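Local coordinates for protein beta-agarase (Persicobacter, PDB 6AII) that probably hydrolyses the beta-1,4 linkages of agarose to release neoagarobiose, as a family GH16 beta-agarase whose catalytic domain carries a calcium ion, at residues Val179-Asn182 against Phe188-Tyr191. Sequence-based numbering, arbitrary orientation. Where two conformers were deposited one is given.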
# COMPACT_ATOMS: atom_id res chain seq x y z
N VAL A 179 -7.11 13.32 0.13
CA VAL A 179 -7.75 14.10 -0.92
C VAL A 179 -6.96 15.40 -1.07
O VAL A 179 -6.61 16.08 -0.11
CB VAL A 179 -9.25 14.34 -0.66
CG1 VAL A 179 -10.05 13.07 -0.78
CG2 VAL A 179 -9.52 15.00 0.69
N PHE A 180 -6.69 15.69 -2.34
CA PHE A 180 -5.88 16.79 -2.72
C PHE A 180 -6.76 17.93 -3.25
O PHE A 180 -7.93 17.75 -3.53
CB PHE A 180 -4.89 16.37 -3.80
CG PHE A 180 -3.91 15.30 -3.32
CD1 PHE A 180 -2.76 15.65 -2.64
CD2 PHE A 180 -4.17 13.95 -3.54
CE1 PHE A 180 -1.87 14.70 -2.19
CE2 PHE A 180 -3.27 12.99 -3.09
CZ PHE A 180 -2.14 13.37 -2.39
N ASN A 181 -6.13 19.10 -3.36
CA ASN A 181 -6.84 20.27 -3.87
C ASN A 181 -5.82 21.14 -4.61
O ASN A 181 -4.69 21.26 -4.19
CB ASN A 181 -7.50 21.03 -2.72
CG ASN A 181 -8.47 22.10 -3.19
OD1 ASN A 181 -9.31 21.85 -4.04
ND2 ASN A 181 -8.34 23.29 -2.61
N ASN A 182 -6.24 21.72 -5.74
CA ASN A 182 -5.39 22.72 -6.44
C ASN A 182 -4.04 22.13 -6.86
O ASN A 182 -2.98 22.77 -6.63
CB ASN A 182 -5.13 23.95 -5.57
CG ASN A 182 -6.35 24.81 -5.41
OD1 ASN A 182 -7.14 24.94 -6.34
ND2 ASN A 182 -6.54 25.34 -4.22
N PHE A 188 -0.03 22.87 -3.62
CA PHE A 188 -1.34 22.21 -3.61
C PHE A 188 -1.65 21.73 -2.18
O PHE A 188 -0.77 21.70 -1.34
CB PHE A 188 -1.35 21.10 -4.67
CG PHE A 188 -0.40 19.95 -4.42
CD1 PHE A 188 -0.72 18.97 -3.50
CD2 PHE A 188 0.77 19.82 -5.16
CE1 PHE A 188 0.14 17.90 -3.29
CE2 PHE A 188 1.62 18.75 -4.95
CZ PHE A 188 1.30 17.79 -4.02
N ASP A 189 -2.90 21.46 -1.88
CA ASP A 189 -3.28 21.05 -0.59
C ASP A 189 -3.35 19.51 -0.58
O ASP A 189 -3.73 18.90 -1.56
CB ASP A 189 -4.63 21.62 -0.20
CG ASP A 189 -4.65 23.14 -0.29
OD1 ASP A 189 -3.76 23.74 0.33
OD2 ASP A 189 -5.53 23.68 -0.98
N ASP A 190 -3.06 18.96 0.58
CA ASP A 190 -3.20 17.50 0.80
C ASP A 190 -3.82 17.25 2.17
O ASP A 190 -3.16 17.49 3.22
CB ASP A 190 -1.80 16.94 0.78
CG ASP A 190 -1.70 15.46 1.09
OD1 ASP A 190 -2.74 14.87 1.41
OD2 ASP A 190 -0.57 14.96 1.03
N TYR A 191 -5.05 16.76 2.24
CA TYR A 191 -5.64 16.34 3.48
C TYR A 191 -5.50 14.82 3.61
O TYR A 191 -5.95 14.07 2.72
CB TYR A 191 -7.15 16.65 3.60
CG TYR A 191 -7.82 15.97 4.75
CD1 TYR A 191 -7.46 16.23 6.06
CD2 TYR A 191 -8.71 14.91 4.54
CE1 TYR A 191 -8.03 15.56 7.13
CE2 TYR A 191 -9.26 14.20 5.60
CZ TYR A 191 -8.90 14.50 6.90
OH TYR A 191 -9.37 13.81 7.97
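Phe180 lies beside two neighbours, Asp190 of the opposing strand and Phe188 just before it. Its CE1 comes within 3.4 Å of Asp190 CG, the ring and carboxylate planes 42° apart, while its CD1 meets CE1 of Phe188 at 3.7 Å. With CG anti to the carbonyl carbon (chi1 -63°), the ring also brings its edge to Asp189 O, an oxygen that takes a CA-H...O contact from Phe180 CA. Replacing Phe180 with alanine would probably leave a gap beside Phe188 and let that ring turn more freely. The partners belong to an antiparallel beta hairpin at the edge of one sheet of the GH16 beta-sandwich, or jelly roll; Phe180 and Asp190 form its non-hydrogen-bonded pair. The flanking pairs are each closed by two backbone bonds, including Tyr191 N to Val179 O at 2.9 Å and Asn181 N to Asp189 O at 3.0 Å. On the other face, Asn181 ND2 reaches the anti lone pair of Asp189 OD2 at 3.3 Å, amide and carboxylate nearly coplanar, and, in the conformer given, Val179 CG2 lies at the edge of the Tyr191 ring. Farther out, Arg183 makes cation-pi contacts with both phenylalanines, His178 ND1 holds Asp190 OD1, and Val264 O fixes the Tyr191 hydroxyl.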